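Phosphoacetylglucosamine mutase (Aspergillus lentulus, PDB 5O9X) catalyses the interconversion of N-acetylglucosamine 6-phosphate and N-acetylglucosamine 1-phosphate, as a member of the phosphoglucomutase/phosphomannomutase family. Local coordinates at residues Phe199-Met203 against Leu232-Leu238; Leu225-Ile229 against Ile240-Asp245; Lys329-Val335 against Phe373-Phe379; Val128-Arg132 against Leu167-Val171. The protein carries 1 engineered substitution. One frame throughout, in Å; residues are numbered along the deposited sequence.

Interaction 1 of 4, residues Phe199-Met203 against Leu232-Leu238; sequences FKRVM and LPEDTGL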
# COMPACT_ATOMS: atom_id res chain seq x y z
N PHE A 199 6.66 9.24 17.32
CA PHE A 199 7.41 8.09 17.87
C PHE A 199 8.00 8.37 19.23
O PHE A 199 7.94 7.52 20.15
CB PHE A 199 8.54 7.69 16.93
CG PHE A 199 9.22 6.39 17.28
CD1 PHE A 199 8.50 5.16 17.29
CD2 PHE A 199 10.59 6.39 17.60
CE1 PHE A 199 9.24 3.96 17.61
CE2 PHE A 199 11.31 5.20 17.87
CZ PHE A 199 10.60 3.98 17.88
N LYS A 200 8.61 9.56 19.39
CA LYS A 200 9.04 9.98 20.76
C LYS A 200 7.93 9.85 21.81
O LYS A 200 8.16 9.27 22.87
CB LYS A 200 9.61 11.43 20.73
CG LYS A 200 10.29 11.81 22.06
CD LYS A 200 10.77 13.26 22.02
CE LYS A 200 11.51 13.67 23.31
NZ LYS A 200 12.94 13.34 23.14
N ARG A 201 6.74 10.38 21.53
CA ARG A 201 5.64 10.31 22.47
C ARG A 201 5.18 8.86 22.70
O ARG A 201 4.98 8.44 23.83
CB ARG A 201 4.40 11.08 21.97
CG ARG A 201 4.49 12.60 22.22
CD ARG A 201 3.50 13.33 21.30
NE ARG A 201 2.11 13.09 21.73
CZ ARG A 201 1.06 13.13 20.91
NH1 ARG A 201 1.25 13.31 19.59
NH2 ARG A 201 -0.20 12.97 21.37
N VAL A 202 4.96 8.10 21.62
CA VAL A 202 4.56 6.70 21.80
C VAL A 202 5.61 5.94 22.61
O VAL A 202 5.22 5.05 23.34
CB VAL A 202 4.20 5.91 20.51
CG1 VAL A 202 3.24 6.64 19.59
CG2 VAL A 202 5.40 5.50 19.73
N MET A 203 6.90 6.27 22.52
CA MET A 203 7.92 5.49 23.17
C MET A 203 8.12 5.87 24.66
O MET A 203 8.99 5.31 25.30
CB MET A 203 9.28 5.54 22.46
CG MET A 203 9.27 4.81 21.06
SD MET A 203 8.99 3.02 21.38
CE MET A 203 10.53 2.47 22.14
N LEU A 232 15.15 11.02 14.56
CA LEU A 232 14.47 10.19 15.59
C LEU A 232 15.02 10.47 17.01
O LEU A 232 16.18 10.84 17.12
CB LEU A 232 14.57 8.68 15.28
CG LEU A 232 13.76 8.25 14.03
CD1 LEU A 232 14.05 6.77 13.77
CD2 LEU A 232 12.25 8.40 14.27
N PRO A 233 14.21 10.28 18.07
CA PRO A 233 14.73 10.60 19.43
C PRO A 233 15.83 9.66 19.83
O PRO A 233 15.92 8.54 19.28
CB PRO A 233 13.50 10.49 20.35
CG PRO A 233 12.54 9.64 19.59
CD PRO A 233 12.79 9.87 18.11
N GLU A 234 16.66 10.08 20.78
CA GLU A 234 18.00 9.48 20.98
C GLU A 234 18.15 8.23 21.90
O GLU A 234 19.10 7.39 21.70
CB GLU A 234 18.97 10.60 21.47
CG GLU A 234 20.45 10.36 21.13
CD GLU A 234 20.82 10.67 19.68
OE1 GLU A 234 21.88 11.30 19.43
OE2 GLU A 234 20.05 10.28 18.78
N ASP A 235 17.26 8.14 22.91
CA ASP A 235 17.35 7.08 23.94
C ASP A 235 16.12 6.14 23.89
O ASP A 235 15.45 5.90 24.90
CB ASP A 235 17.55 7.70 25.33
CG ASP A 235 16.66 8.90 25.57
OD1 ASP A 235 17.17 10.05 25.64
OD2 ASP A 235 15.44 8.71 25.70
N THR A 236 15.77 5.67 22.69
CA THR A 236 14.57 4.81 22.57
C THR A 236 15.05 3.40 22.46
O THR A 236 14.22 2.47 22.45
CB THR A 236 13.74 5.10 21.28
OG1 THR A 236 14.60 4.84 20.17
CG2 THR A 236 13.18 6.53 21.22
N GLY A 237 16.36 3.19 22.33
CA GLY A 237 16.92 1.84 22.14
C GLY A 237 16.88 1.37 20.66
O GLY A 237 17.44 0.35 20.32
N LEU A 238 16.23 2.11 19.77
CA LEU A 238 16.10 1.67 18.39
C LEU A 238 17.46 1.85 17.70
O LEU A 238 18.02 2.94 17.66
CB LEU A 238 15.03 2.47 17.68
CG LEU A 238 14.77 2.06 16.23
CD1 LEU A 238 14.25 0.65 16.20
CD2 LEU A 238 13.72 2.98 15.64

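Interaction 2 of 4, residues Leu225-Ile229 against Ile240-Asp245; sequences LRELI and IKIVND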
# COMPACT_ATOMS: atom_id res chain seq x y z
N LEU A 225 14.81 6.49 4.65
CA LEU A 225 14.81 5.97 6.05
C LEU A 225 16.09 6.47 6.76
O LEU A 225 16.04 6.81 7.94
CB LEU A 225 14.81 4.43 6.06
CG LEU A 225 14.99 3.74 7.43
CD1 LEU A 225 13.82 4.18 8.30
CD2 LEU A 225 14.87 2.25 7.11
N ARG A 226 17.26 6.44 6.07
CA ARG A 226 18.52 6.98 6.64
C ARG A 226 18.32 8.43 7.07
O ARG A 226 18.83 8.82 8.11
CB ARG A 226 19.65 6.90 5.59
CG ARG A 226 21.00 7.58 5.99
CD ARG A 226 22.00 7.63 4.77
NE ARG A 226 22.09 6.28 4.56
CZ ARG A 226 21.78 5.53 3.52
NH1 ARG A 226 21.60 5.91 2.25
NH2 ARG A 226 21.82 4.28 3.86
N GLU A 227 17.62 9.23 6.25
CA GLU A 227 17.32 10.62 6.60
C GLU A 227 16.41 10.75 7.85
O GLU A 227 16.70 11.55 8.74
CB GLU A 227 16.68 11.36 5.41
CG GLU A 227 16.63 12.91 5.46
CD GLU A 227 17.97 13.63 5.67
OE1 GLU A 227 19.08 13.06 5.41
OE2 GLU A 227 17.93 14.81 6.15
N LEU A 228 15.32 9.97 7.88
CA LEU A 228 14.41 9.92 9.01
C LEU A 228 15.20 9.63 10.30
O LEU A 228 14.90 10.23 11.31
CB LEU A 228 13.30 8.83 8.80
CG LEU A 228 12.52 8.56 10.13
CD1 LEU A 228 11.71 9.79 10.53
CD2 LEU A 228 11.60 7.34 9.77
N ILE A 229 16.21 8.74 10.24
CA ILE A 229 16.92 8.33 11.47
C ILE A 229 17.63 9.53 12.15
O ILE A 229 17.66 9.63 13.38
CB ILE A 229 17.88 7.26 11.10
CG1 ILE A 229 17.03 5.99 10.93
CG2 ILE A 229 18.96 6.97 12.20
CD1 ILE A 229 17.79 4.85 10.29
N ILE A 240 18.76 0.89 14.02
CA ILE A 240 18.43 0.39 12.65
C ILE A 240 19.69 0.22 11.84
O ILE A 240 20.54 1.16 11.76
CB ILE A 240 17.49 1.37 11.90
CG1 ILE A 240 16.10 1.38 12.55
CG2 ILE A 240 17.36 1.00 10.36
CD1 ILE A 240 15.12 2.49 12.13
N LYS A 241 19.80 -0.92 11.17
CA LYS A 241 20.81 -1.10 10.18
C LYS A 241 20.09 -1.17 8.83
O LYS A 241 19.04 -1.84 8.75
CB LYS A 241 21.55 -2.41 10.41
CG LYS A 241 21.96 -2.63 11.86
CD LYS A 241 23.22 -1.90 12.27
CE LYS A 241 23.55 -2.02 13.78
NZ LYS A 241 24.47 -0.91 14.25
N ILE A 242 20.66 -0.53 7.79
CA ILE A 242 20.01 -0.47 6.47
C ILE A 242 20.82 -1.35 5.60
O ILE A 242 22.08 -1.29 5.65
CB ILE A 242 19.99 0.99 5.92
CG1 ILE A 242 18.90 1.79 6.72
CG2 ILE A 242 19.67 0.99 4.40
CD1 ILE A 242 18.88 3.31 6.42
N VAL A 243 20.18 -2.24 4.86
CA VAL A 243 20.85 -3.03 3.81
C VAL A 243 20.07 -2.83 2.51
O VAL A 243 18.85 -2.47 2.58
CB VAL A 243 21.05 -4.58 4.12
CG1 VAL A 243 21.98 -4.79 5.34
CG2 VAL A 243 19.69 -5.35 4.36
N ASN A 244 20.72 -3.07 1.33
CA ASN A 244 20.08 -2.88 0.02
C ASN A 244 19.51 -1.49 -0.14
O ASN A 244 18.28 -1.28 -0.21
CB ASN A 244 18.98 -3.96 -0.20
CG ASN A 244 19.49 -5.35 0.11
OD1 ASN A 244 20.59 -5.69 -0.31
ND2 ASN A 244 18.71 -6.16 0.86
N ASP A 245 20.41 -0.50 -0.22
CA ASP A 245 19.98 0.83 -0.52
C ASP A 245 20.58 1.28 -1.84
O ASP A 245 20.90 2.48 -2.03
CB ASP A 245 20.36 1.78 0.68
CG ASP A 245 21.89 2.00 0.81
OD1 ASP A 245 22.65 1.35 0.08
OD2 ASP A 245 22.32 2.88 1.56

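Interaction 3 of 4, residues Lys329-Val335 against Phe373-Phe379; sequences KLKIGVV and FDVGVYF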
# COMPACT_ATOMS: atom_id res chain seq x y z
N LYS A 329 -16.07 1.89 24.15
CA LYS A 329 -16.21 3.04 23.20
C LYS A 329 -15.30 2.98 21.96
O LYS A 329 -15.48 3.77 21.05
CB LYS A 329 -15.95 4.40 23.91
CG LYS A 329 -16.75 4.62 25.20
CD LYS A 329 -16.67 6.04 25.74
CE LYS A 329 -17.72 6.99 25.13
NZ LYS A 329 -17.53 8.44 25.46
N LEU A 330 -14.32 2.06 21.94
CA LEU A 330 -13.44 1.87 20.78
C LEU A 330 -13.55 0.42 20.24
O LEU A 330 -12.61 -0.36 20.35
CB LEU A 330 -11.98 2.21 21.09
CG LEU A 330 -11.50 3.63 21.41
CD1 LEU A 330 -10.02 3.52 21.78
CD2 LEU A 330 -11.65 4.58 20.24
N LYS A 331 -14.68 0.12 19.63
CA LYS A 331 -14.85 -1.16 18.90
C LYS A 331 -13.84 -1.30 17.69
O LYS A 331 -13.85 -0.54 16.69
CB LYS A 331 -16.33 -1.39 18.46
CG LYS A 331 -17.46 -1.32 19.54
CD LYS A 331 -17.07 -1.85 20.92
CE LYS A 331 -17.58 -3.25 21.20
NZ LYS A 331 -16.98 -3.78 22.45
N ILE A 332 -12.98 -2.29 17.82
CA ILE A 332 -11.98 -2.56 16.79
C ILE A 332 -12.51 -3.60 15.79
O ILE A 332 -13.08 -4.61 16.19
CB ILE A 332 -10.66 -3.09 17.45
CG1 ILE A 332 -10.15 -2.10 18.48
CG2 ILE A 332 -9.57 -3.39 16.40
CD1 ILE A 332 -9.14 -2.75 19.41
N GLY A 333 -12.23 -3.40 14.53
CA GLY A 333 -12.47 -4.45 13.57
C GLY A 333 -11.21 -4.61 12.71
O GLY A 333 -10.43 -3.64 12.53
N VAL A 334 -11.02 -5.84 12.18
CA VAL A 334 -9.87 -6.10 11.28
C VAL A 334 -10.33 -6.42 9.84
O VAL A 334 -11.11 -7.38 9.61
CB VAL A 334 -8.99 -7.22 11.81
CG1 VAL A 334 -7.71 -7.41 10.91
CG2 VAL A 334 -8.63 -6.96 13.33
N VAL A 335 -9.81 -5.68 8.87
CA VAL A 335 -10.15 -5.92 7.46
C VAL A 335 -9.00 -6.70 6.86
O VAL A 335 -7.83 -6.33 7.08
CB VAL A 335 -10.33 -4.58 6.73
CG1 VAL A 335 -10.67 -4.80 5.26
CG2 VAL A 335 -11.53 -3.84 7.41
N PHE A 373 -15.71 0.79 11.32
CA PHE A 373 -15.30 0.55 12.71
C PHE A 373 -14.89 1.88 13.34
O PHE A 373 -14.55 2.80 12.61
CB PHE A 373 -14.13 -0.46 12.71
CG PHE A 373 -14.53 -1.79 12.13
CD1 PHE A 373 -15.42 -2.60 12.80
CD2 PHE A 373 -14.03 -2.22 10.88
CE1 PHE A 373 -15.84 -3.82 12.26
CE2 PHE A 373 -14.45 -3.45 10.33
CZ PHE A 373 -15.35 -4.25 11.02
N ASP A 374 -14.90 1.94 14.68
CA ASP A 374 -14.28 3.07 15.42
C ASP A 374 -12.78 3.04 15.12
O ASP A 374 -12.17 4.05 14.78
CB ASP A 374 -14.50 2.91 16.98
CG ASP A 374 -16.02 2.87 17.42
OD1 ASP A 374 -16.84 3.61 16.84
OD2 ASP A 374 -16.38 2.10 18.36
N VAL A 375 -12.18 1.85 15.28
CA VAL A 375 -10.73 1.65 14.95
C VAL A 375 -10.70 0.55 13.82
O VAL A 375 -11.08 -0.58 14.07
CB VAL A 375 -9.98 1.16 16.22
CG1 VAL A 375 -8.52 0.95 15.90
CG2 VAL A 375 -10.15 2.18 17.41
N GLY A 376 -10.28 0.89 12.61
CA GLY A 376 -10.34 -0.15 11.56
C GLY A 376 -8.87 -0.54 11.25
O GLY A 376 -8.08 0.27 10.69
N VAL A 377 -8.48 -1.75 11.62
CA VAL A 377 -7.09 -2.15 11.39
C VAL A 377 -7.16 -2.83 10.01
O VAL A 377 -7.94 -3.77 9.83
CB VAL A 377 -6.61 -3.14 12.43
CG1 VAL A 377 -5.17 -3.64 12.09
CG2 VAL A 377 -6.61 -2.46 13.80
N TYR A 378 -6.37 -2.36 9.03
CA TYR A 378 -6.38 -3.10 7.76
C TYR A 378 -5.01 -3.30 7.12
O TYR A 378 -4.29 -2.35 6.89
CB TYR A 378 -7.36 -2.47 6.77
CG TYR A 378 -7.13 -1.02 6.41
CD1 TYR A 378 -6.50 -0.64 5.18
CD2 TYR A 378 -7.58 -0.04 7.26
CE1 TYR A 378 -6.33 0.74 4.88
CE2 TYR A 378 -7.41 1.31 6.98
CZ TYR A 378 -6.85 1.68 5.79
OH TYR A 378 -6.77 3.03 5.64
N PHE A 379 -4.63 -4.56 6.93
CA PHE A 379 -3.37 -4.93 6.23
C PHE A 379 -3.65 -5.97 5.14
O PHE A 379 -4.51 -6.81 5.37
CB PHE A 379 -2.31 -5.44 7.25
CG PHE A 379 -1.61 -4.32 7.98
CD1 PHE A 379 -0.35 -3.93 7.61
CD2 PHE A 379 -2.26 -3.65 9.06
CE1 PHE A 379 0.31 -2.87 8.26
CE2 PHE A 379 -1.64 -2.58 9.72
CZ PHE A 379 -0.32 -2.23 9.31
O HOH W 1 -5.42 -7.42 8.17

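Interaction 4 of 4, residues Val128-Arg132 against Leu167-Val171; sequences VVFAR and LHYVV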
# COMPACT_ATOMS: atom_id res chain seq x y z
N VAL A 128 -1.57 20.63 -8.91
CA VAL A 128 -1.10 19.23 -8.94
C VAL A 128 0.32 19.17 -8.35
O VAL A 128 1.15 19.97 -8.66
CB VAL A 128 -1.25 18.64 -10.36
CG1 VAL A 128 -0.67 17.21 -10.50
CG2 VAL A 128 -2.72 18.68 -10.78
N VAL A 129 0.58 18.21 -7.47
CA VAL A 129 1.96 18.01 -6.90
C VAL A 129 2.36 16.54 -7.27
O VAL A 129 1.52 15.62 -7.19
CB VAL A 129 1.97 18.35 -5.36
CG1 VAL A 129 0.92 17.57 -4.58
CG2 VAL A 129 3.35 18.06 -4.71
N PHE A 130 3.61 16.30 -7.64
CA PHE A 130 4.00 14.97 -8.07
C PHE A 130 5.40 14.63 -7.57
O PHE A 130 6.12 15.52 -7.14
CB PHE A 130 3.83 14.84 -9.58
CG PHE A 130 4.62 15.83 -10.40
CD1 PHE A 130 6.03 15.65 -10.60
CD2 PHE A 130 3.98 16.91 -11.03
CE1 PHE A 130 6.77 16.55 -11.37
CE2 PHE A 130 4.76 17.82 -11.84
CZ PHE A 130 6.14 17.62 -12.01
N ALA A 131 5.73 13.32 -7.57
CA ALA A 131 7.02 12.80 -7.14
C ALA A 131 7.17 11.47 -7.85
O ALA A 131 6.24 11.04 -8.59
CB ALA A 131 7.00 12.59 -5.63
N ARG A 132 8.34 10.83 -7.69
CA ARG A 132 8.57 9.61 -8.36
C ARG A 132 9.53 8.80 -7.49
O ARG A 132 10.22 9.37 -6.62
CB ARG A 132 9.29 9.88 -9.73
CG ARG A 132 10.64 10.64 -9.64
CD ARG A 132 10.90 11.44 -10.98
NE ARG A 132 12.32 11.95 -11.16
CZ ARG A 132 12.84 13.16 -11.30
NH1 ARG A 132 12.16 14.37 -11.15
NH2 ARG A 132 14.16 13.17 -11.54
N LEU A 167 4.59 11.33 -0.65
CA LEU A 167 3.74 12.09 -1.56
C LEU A 167 2.28 12.22 -1.00
O LEU A 167 1.71 13.31 -0.98
CB LEU A 167 3.86 11.52 -3.04
CG LEU A 167 2.94 12.45 -3.81
CD1 LEU A 167 3.45 13.83 -4.23
CD2 LEU A 167 2.02 11.77 -4.76
N HIS A 168 1.63 11.10 -0.58
CA HIS A 168 0.29 11.20 0.06
C HIS A 168 0.25 12.19 1.26
O HIS A 168 -0.72 12.98 1.46
CB HIS A 168 -0.08 9.82 0.60
CG HIS A 168 -0.61 8.89 -0.44
ND1 HIS A 168 0.18 8.30 -1.39
CD2 HIS A 168 -1.88 8.46 -0.67
CE1 HIS A 168 -0.56 7.48 -2.12
NE2 HIS A 168 -1.82 7.60 -1.73
N TYR A 169 1.29 12.12 2.09
CA TYR A 169 1.48 13.06 3.23
C TYR A 169 1.51 14.52 2.76
O TYR A 169 0.80 15.36 3.35
CB TYR A 169 2.77 12.70 4.06
CG TYR A 169 3.23 13.79 4.94
CD1 TYR A 169 2.76 13.85 6.32
CD2 TYR A 169 4.06 14.81 4.47
CE1 TYR A 169 3.19 14.88 7.17
CE2 TYR A 169 4.45 15.85 5.32
CZ TYR A 169 4.01 15.89 6.65
OH TYR A 169 4.42 16.95 7.49
N VAL A 170 2.27 14.82 1.70
CA VAL A 170 2.41 16.19 1.15
C VAL A 170 1.05 16.72 0.66
O VAL A 170 0.70 17.87 0.93
CB VAL A 170 3.45 16.28 0.01
CG1 VAL A 170 3.42 17.65 -0.70
CG2 VAL A 170 4.85 16.06 0.56
N VAL A 171 0.32 15.89 -0.10
CA VAL A 171 -1.03 16.23 -0.59
C VAL A 171 -1.97 16.64 0.59
O VAL A 171 -2.54 17.73 0.55
CB VAL A 171 -1.68 15.08 -1.40
CG1 VAL A 171 -3.13 15.50 -1.80
CG2 VAL A 171 -0.81 14.82 -2.70

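Interaction 1 of 4, residues Phe199-Met203 against Leu232-Leu238
K200 and P233 mark where the last turn of helix 188-202 comes closest to the irregular loop 232-238, K200 CA lying 5.9 Å from P233 CA, while M203 CA and T236 CA a turn further on are 6.7 Å apart. F199 carries much of the contact. Its CG stands anti to the backbone N (chi1 -170°), which sends the ring out from the helix into the curve of the loop. P233 CD meets the ring edge near its plane, 4.1 Å from F199 CD2, with the two side chains crossing at about a right angle. The far end of the ring is met obliquely by L238, whose CD2 is 4.0 Å from F199 CE2, and by the hydroxyl of T236. One face of the ring is covered from its own segment, by M203 just past the helix end: M203 CG lies 3.5 Å above the ring plane of F199, over its centre. Beyond the ring, K200 lays its aliphatic part along the proline and runs in the opposite direction, with K200 CB 3.6 Å from P233 CG. The M203 methyl CE reaches the backbone, 3.7 Å from T236 O.

Within the loop, T236 OG1 accepts from L238 N at 3.2 Å with an N-H...O angle of 164°, forming an ST turn that passes through G237, whose phi is positive (83°). L420 and L433, from helices 405-420 and 428-442, also touch F199. The chemistry is therefore apolar packing: the T236 oxygen that borders the ring accepts a bond from its own loop, and helix and loop meet by van der Waals contact.

Interaction 2 of 4, residues Leu225-Ile229 against Ile240-Asp245
The R226 side chain leaves the helix with CG anti to the backbone N and runs extended until chi3 (-61°) bends it, swinging the guanidinium toward D245; the aspartate answers with its carboxylate carbon lodged between its own backbone N and carbonyl carbon. The result is a salt bridge carried by a single carboxylate oxygen. R226 NH2 donates to D245 OD2 at 2.7 Å, using the anti lone pair of that oxygen, with an N-H...O angle of 139°. R226 NH1 adds a weak bond to the same D245 OD2 at 3.2 Å. The two flat groups stand almost perpendicular, 88° apart, and the oxygen is tilted from the guanidinium plane, so this is not the coplanar two-by-two pairing that arginine and aspartate can form.

Beside the charged pair, apolar side chains meet. I242 points its CD1 at the helix backbone, 3.5 Å from R226 N, and the same methyl touches L225 CG at 4.0 Å. Its CG2 lies near R226 NH2, so one isoleucine touches both the helix and the arginine head. One turn along, I229 CD1 settles 3.8 Å from I240 CB, the two side chains meeting at a slant.

Helix 221-231 runs nearly antiparallel to strand 240-243, their segment axes 10.1 Å apart, as expected where a helix returns the chain in the beta-alpha-beta unit begun by strand 212-215. L225 and I240 both also touch V214 of that first strand. Strand 240-243 is the outermost on its side of the five-stranded sheet, and L228 turns instead to Y192 and L195 of helix 188-202.

Interaction 3 of 4, residues Lys329-Val335 against Phe373-Phe379
I332-V335 and V375-Y378 pair as parallel strands, their segment axes 4.7 Å apart and turned by 21°, with I332 opposite V375 and V335 opposite Y378. The bonds alternate in the parallel manner: V375 N donates to K331 O at 3.2 Å, G333 N to V375 O at 3.1 Å, V377 N to G333 O at 2.9 Å, and V335 N to V377 O at 2.8 Å. Past V335 a water lies between the strands, accepting from F379 N and near enough to V335 O to donate to it.

Just before the strands begin, D374 OD2 accepts from K331 N at 2.9 Å through its anti lone pair. The F373 ring lies with its face against G333, on the side of the sheet that carries V335 and Y378: G333 CA stands 3.5 Å from the ring centroid of F373, 8° off the normal, a CH-pi contact made possible by the bare glycine. V335 CG2 touches the edge of that ring. On the other sheet face I332 CG2 and V377 CG2 meet at 4.0 Å.

Both strands are interior to the sheet, flanked by 356-359 and 385-389. Helix 363-370 covers V335 and Y378, whereas helix 306-324 packs against V377 and F379.

Interaction 4 of 4, residues Val128-Arg132 against Leu167-Val171
The flat groups that meet the L167 side chain are peptide units of the strand: L167 CD1 lies 3.9 Å from F130 C and 4.0 Å from V129 O, so the methyl rests against the main chain. The aromatic rings turn elsewhere. F130 leaves the strand on the side away from helix 164-176 and packs against I142 and L145 of helix 138-151, and the Y169 ring, on the far side of its helix, meets Y191 edge-to-face.

The remaining meeting is of small aliphatic groups. A131 CB touches the same leucine methyl, 4.0 Å from L167 CD1, and this small side chain is consistent with the close approach there, A131 CA and L167 CA being 6.5 Å apart. L167 sets its CG anti to the backbone N (chi1 -179°), which directs the branch at the strand. V129 divides its two methyls between successive helix residues: V129 CG2 lies 4.0 Å from V170 CG1, and V129 CG1 lies 3.8 Å from V171 CG2. The split follows from a chi1 of 54°, with CG1 held between the backbone N and the carbonyl carbon and CG2 opposite the N.

The helix runs nearly antiparallel to the strand, at 165°, with segment axes 9.0 Å apart. Strand 127-132 sits between parallel neighbours 61-66 and 155-161, in an alpha/beta/alpha domain with helices on both sides of the sheet. The touching residues are all buried, and methyl meets methyl or peptide; cohesion probably comes from van der Waals contact and the exclusion of water.

Overall arrangement
Along the chain the order is interaction 4, then interactions 1 and 2, then interaction 3. Interaction 4 lies in the first alpha/beta/alpha domain and interaction 3 in the third, their centres about 27 Å apart. Interactions 1 and 2 share domain II; their segments alternate, in the order 199-203, 225-229, 232-238, 240-245, with centres about 16 Å apart. Each of the three domains has its own sheet. Interaction 3 pairs strands within one, interactions 2 and 4 pack helices on the others, and interaction 1 joins a helix end to a loop. Bound glucose 1,6-bisphosphate lies about 9 Å from the Y378 side chain and about 12 Å from that of L167, consistent with an interdomain pocket.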